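Local coordinates for protein MccF (Escherichia coli, PDB 4IIY) that probably acts as a serine hydrolase of the peptidase S66 family that gives self-immunity to the peptide-nucleotide antibiotic microcin C7, at residues 74-86 with 96-110. The protein carries 1 engineered substitution. Sequence-based numbering, arbitrary orientation. Where two conformers were deposited one is given.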
# COMPACT_ATOMS: atom_id res chain seq x y z
N GLY B 74 -27.78 9.23 25.29
CA GLY B 74 -29.16 9.00 24.91
C GLY B 74 -29.38 8.16 23.66
O GLY B 74 -30.52 7.93 23.25
N PHE B 75 -28.30 7.68 23.04
CA PHE B 75 -28.42 6.88 21.84
C PHE B 75 -28.78 5.44 22.17
O PHE B 75 -28.35 4.90 23.18
CB PHE B 75 -27.14 6.93 21.00
CG PHE B 75 -26.89 8.27 20.39
CD1 PHE B 75 -27.67 8.73 19.35
CD2 PHE B 75 -25.89 9.10 20.89
CE1 PHE B 75 -27.46 9.99 18.80
CE2 PHE B 75 -25.67 10.35 20.34
CZ PHE B 75 -26.45 10.79 19.29
N LYS B 76 -29.58 4.84 21.30
CA LYS B 76 -29.83 3.41 21.35
C LYS B 76 -28.85 2.75 20.39
O LYS B 76 -28.60 3.27 19.30
CB LYS B 76 -31.28 3.12 20.93
CG LYS B 76 -32.29 3.83 21.82
CD LYS B 76 -33.68 3.85 21.22
CE LYS B 76 -34.62 4.73 22.05
NZ LYS B 76 -34.10 6.12 22.20
N LEU B 77 -28.28 1.63 20.80
CA LEU B 77 -27.28 0.95 19.97
C LEU B 77 -27.76 -0.42 19.49
O LEU B 77 -28.35 -1.19 20.25
CB LEU B 77 -25.98 0.79 20.74
CG LEU B 77 -25.37 2.06 21.32
CD1 LEU B 77 -24.05 1.75 22.01
CD2 LEU B 77 -25.18 3.12 20.25
N VAL B 78 -27.49 -0.70 18.22
CA VAL B 78 -27.71 -2.02 17.64
C VAL B 78 -26.34 -2.62 17.32
O VAL B 78 -25.55 -2.05 16.56
CB VAL B 78 -28.57 -1.96 16.37
CG1 VAL B 78 -28.61 -3.32 15.67
CG2 VAL B 78 -29.98 -1.49 16.70
N SER B 79 -26.07 -3.78 17.90
CA SER B 79 -24.81 -4.47 17.69
C SER B 79 -24.83 -5.29 16.41
O SER B 79 -25.70 -6.13 16.23
CB SER B 79 -24.53 -5.37 18.89
OG SER B 79 -23.30 -6.05 18.76
N GLY B 80 -23.85 -5.07 15.54
CA GLY B 80 -23.74 -5.88 14.34
C GLY B 80 -23.53 -7.34 14.68
O GLY B 80 -23.03 -7.68 15.75
N LYS B 81 -23.90 -8.23 13.75
CA LYS B 81 -23.89 -9.66 14.03
C LYS B 81 -22.50 -10.28 14.28
O LYS B 81 -22.42 -11.41 14.77
CB LYS B 81 -24.62 -10.43 12.93
CG LYS B 81 -23.87 -10.43 11.61
CD LYS B 81 -24.74 -10.90 10.45
CE LYS B 81 -24.85 -12.40 10.39
NZ LYS B 81 -25.11 -12.85 8.99
N LEU B 82 -21.42 -9.57 13.97
CA LEU B 82 -20.07 -10.10 14.23
C LEU B 82 -19.48 -9.61 15.56
O LEU B 82 -18.34 -9.93 15.90
CB LEU B 82 -19.11 -9.80 13.07
CG LEU B 82 -19.51 -10.43 11.74
CD1 LEU B 82 -18.52 -10.06 10.65
CD2 LEU B 82 -19.62 -11.95 11.85
N THR B 83 -20.26 -8.84 16.30
CA THR B 83 -19.81 -8.39 17.61
C THR B 83 -19.49 -9.60 18.49
O THR B 83 -20.27 -10.55 18.58
CB THR B 83 -20.86 -7.50 18.28
OG1 THR B 83 -21.09 -6.37 17.43
CG2 THR B 83 -20.40 -7.03 19.65
N GLY B 84 -18.32 -9.58 19.12
CA GLY B 84 -17.93 -10.67 20.00
C GLY B 84 -17.34 -11.89 19.31
O GLY B 84 -17.05 -12.89 19.97
N LYS B 85 -17.15 -11.81 18.00
CA LYS B 85 -16.61 -12.93 17.22
C LYS B 85 -15.18 -12.66 16.78
O LYS B 85 -14.78 -11.49 16.64
CB LYS B 85 -17.47 -13.18 15.98
CG LYS B 85 -18.96 -13.26 16.25
CD LYS B 85 -19.33 -14.51 17.00
CE LYS B 85 -20.85 -14.66 17.06
NZ LYS B 85 -21.25 -15.96 17.68
N THR B 86 -14.41 -13.72 16.54
CA THR B 86 -13.08 -13.56 15.97
C THR B 86 -12.78 -14.64 14.93
O THR B 86 -13.18 -15.80 15.08
CB THR B 86 -11.96 -13.63 17.04
OG1 THR B 86 -11.95 -14.93 17.65
CG2 THR B 86 -12.16 -12.57 18.10
N GLU B 96 -19.19 -12.83 5.41
CA GLU B 96 -19.80 -12.57 6.72
C GLU B 96 -19.77 -11.07 7.04
O GLU B 96 -20.75 -10.50 7.53
CB GLU B 96 -19.08 -13.34 7.83
CG GLU B 96 -19.43 -14.83 7.89
CD GLU B 96 -18.67 -15.56 8.99
OE1 GLU B 96 -17.47 -15.31 9.20
OE2 GLU B 96 -19.30 -16.39 9.68
N ARG B 97 -18.64 -10.42 6.75
CA ARG B 97 -18.50 -9.00 7.05
C ARG B 97 -19.40 -8.15 6.17
O ARG B 97 -20.01 -7.18 6.63
CB ARG B 97 -17.03 -8.58 6.97
CG ARG B 97 -16.21 -9.11 8.15
CD ARG B 97 -14.74 -8.75 8.01
NE ARG B 97 -14.07 -9.62 7.05
CZ ARG B 97 -13.16 -9.22 6.17
NH1 ARG B 97 -12.81 -7.93 6.08
NH2 ARG B 97 -12.60 -10.11 5.36
N ALA B 98 -19.52 -8.52 4.89
CA ALA B 98 -20.44 -7.79 4.02
C ALA B 98 -21.88 -7.94 4.50
O ALA B 98 -22.64 -6.98 4.51
CB ALA B 98 -20.29 -8.26 2.58
N GLN B 99 -22.23 -9.16 4.91
CA GLN B 99 -23.57 -9.42 5.44
C GLN B 99 -23.85 -8.58 6.69
O GLN B 99 -24.95 -8.04 6.85
CB GLN B 99 -23.73 -10.90 5.80
CG GLN B 99 -23.66 -11.88 4.63
CD GLN B 99 -23.38 -13.31 5.07
OE1 GLN B 99 -23.51 -13.67 6.25
NE2 GLN B 99 -22.97 -14.15 4.12
N GLU B 100 -22.87 -8.50 7.58
CA GLU B 100 -23.06 -7.74 8.81
C GLU B 100 -23.44 -6.29 8.48
O GLU B 100 -24.35 -5.72 9.08
CB GLU B 100 -21.78 -7.73 9.66
CG GLU B 100 -22.00 -6.99 10.98
CD GLU B 100 -20.75 -6.78 11.82
OE1 GLU B 100 -19.68 -6.44 11.26
OE2 GLU B 100 -20.86 -6.92 13.06
N PHE B 101 -22.72 -5.71 7.53
CA PHE B 101 -22.98 -4.33 7.13
C PHE B 101 -24.34 -4.20 6.45
O PHE B 101 -25.13 -3.31 6.77
CB PHE B 101 -21.86 -3.84 6.19
CG PHE B 101 -21.98 -2.39 5.82
CD1 PHE B 101 -22.77 -1.98 4.75
CD2 PHE B 101 -21.29 -1.42 6.54
CE1 PHE B 101 -22.87 -0.63 4.41
CE2 PHE B 101 -21.39 -0.07 6.21
CZ PHE B 101 -22.18 0.32 5.14
N ASN B 102 -24.62 -5.09 5.50
CA ASN B 102 -25.89 -5.03 4.77
C ASN B 102 -27.09 -5.11 5.72
O ASN B 102 -28.09 -4.43 5.52
CB ASN B 102 -25.97 -6.12 3.70
CG ASN B 102 -25.05 -5.86 2.52
OD1 ASN B 102 -24.68 -4.73 2.24
ND2 ASN B 102 -24.68 -6.93 1.82
N GLU B 103 -26.97 -5.95 6.74
CA GLU B 103 -28.07 -6.13 7.69
C GLU B 103 -28.40 -4.84 8.44
O GLU B 103 -29.56 -4.59 8.79
CB GLU B 103 -27.77 -7.27 8.66
CG GLU B 103 -27.90 -8.63 8.01
CD GLU B 103 -27.60 -9.77 8.97
OE1 GLU B 103 -27.24 -9.48 10.13
OE2 GLU B 103 -27.71 -10.94 8.56
N LEU B 104 -27.41 -3.99 8.67
CA LEU B 104 -27.66 -2.70 9.28
C LEU B 104 -28.37 -1.77 8.30
O LEU B 104 -29.27 -1.02 8.69
CB LEU B 104 -26.37 -2.08 9.81
CG LEU B 104 -25.63 -2.90 10.87
CD1 LEU B 104 -24.34 -2.19 11.26
CD2 LEU B 104 -26.49 -3.16 12.10
N VAL B 105 -27.98 -1.82 7.03
CA VAL B 105 -28.65 -1.02 6.01
C VAL B 105 -30.14 -1.38 5.91
O VAL B 105 -30.98 -0.52 5.67
CB VAL B 105 -27.96 -1.18 4.63
CG1 VAL B 105 -28.75 -0.44 3.54
CG2 VAL B 105 -26.51 -0.69 4.69
N TYR B 106 -30.45 -2.66 6.12
CA TYR B 106 -31.83 -3.15 5.98
C TYR B 106 -32.72 -2.78 7.16
O TYR B 106 -33.94 -2.94 7.09
CB TYR B 106 -31.84 -4.68 5.84
CG TYR B 106 -31.08 -5.24 4.67
CD1 TYR B 106 -30.90 -4.51 3.50
CD2 TYR B 106 -30.54 -6.52 4.73
CE1 TYR B 106 -30.19 -5.04 2.43
CE2 TYR B 106 -29.83 -7.05 3.68
CZ TYR B 106 -29.66 -6.31 2.53
OH TYR B 106 -28.97 -6.83 1.46
N ASN B 107 -32.12 -2.32 8.25
CA ASN B 107 -32.87 -2.03 9.47
C ASN B 107 -33.43 -0.61 9.45
O ASN B 107 -32.69 0.37 9.55
CB ASN B 107 -31.94 -2.22 10.68
CG ASN B 107 -32.68 -2.16 12.01
OD1 ASN B 107 -33.70 -1.47 12.13
ND2 ASN B 107 -32.17 -2.87 13.01
N PRO B 108 -34.77 -0.47 9.33
CA PRO B 108 -35.33 0.88 9.16
C PRO B 108 -35.22 1.75 10.40
O PRO B 108 -35.41 2.97 10.30
CB PRO B 108 -36.81 0.60 8.84
CG PRO B 108 -37.09 -0.69 9.52
CD PRO B 108 -35.82 -1.51 9.42
N ASP B 109 -34.92 1.16 11.55
CA ASP B 109 -34.79 1.93 12.79
C ASP B 109 -33.43 2.63 12.93
O ASP B 109 -33.27 3.50 13.78
CB ASP B 109 -35.00 1.03 14.01
CG ASP B 109 -36.41 0.45 14.07
OD1 ASP B 109 -37.33 1.05 13.47
OD2 ASP B 109 -36.58 -0.60 14.71
N ILE B 110 -32.46 2.24 12.10
CA ILE B 110 -31.10 2.76 12.24
C ILE B 110 -30.90 4.05 11.45
O ILE B 110 -31.18 4.10 10.25
CB ILE B 110 -30.06 1.69 11.81
CG1 ILE B 110 -30.15 0.49 12.74
CG2 ILE B 110 -28.65 2.27 11.84
CD1 ILE B 110 -29.21 -0.65 12.39
O HOH W 1 -25.35 -7.05 11.51
O HOH W 2 -19.41 -5.69 15.06
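The edge of the mixed six-stranded sheet in the LD-carboxypeptidase N-terminal domain supplies this contact: strand 76-79 runs into a type I turn, Gly80 to Thr83, and helix 94-105, which leads on to strand 110-115, packs against both. Glu100 links turn and helix. With its CG anti to the backbone N (chi1 -177°) and the chain extended, OE2 reaches the turn and accepts from Leu82 N at 2.9 Å; the N-H meets it at 152°, from above the carboxylate plane. A water donates to the same OE2 and to Thr83 OG1, while OE1 accepts from Ser50 N, just past the end of strand 45-49. Losing this carboxylate to an alanine is likely to leave Leu82 N and Ser50 N without their acceptor and the turn less firmly tied to the helix. The side chain of Leu82 crosses Arg97 at about a right angle, CD1 lying 3.5 Å from Arg97 CG, and the Arg97 guanidinium goes on to a salt bridge with Glu280 of the second subunit. Lys81 passes Glu100 in the reverse sense, then bends at chi3 (-80°) to a salt bridge with Glu103, whose hydrogen bond, Lys81 NZ to Glu103 OE2 at 3.3 Å, is weak. Along the strand itself the contacts are apolar: Val78 CB meets Ile110 CD1 at 4.2 Å, and Val78 CG1 approaches Leu104 CD2 at 4.2 Å. A second water accepts from Lys81 N and donates to Glu100 O, both at 2.9 Å.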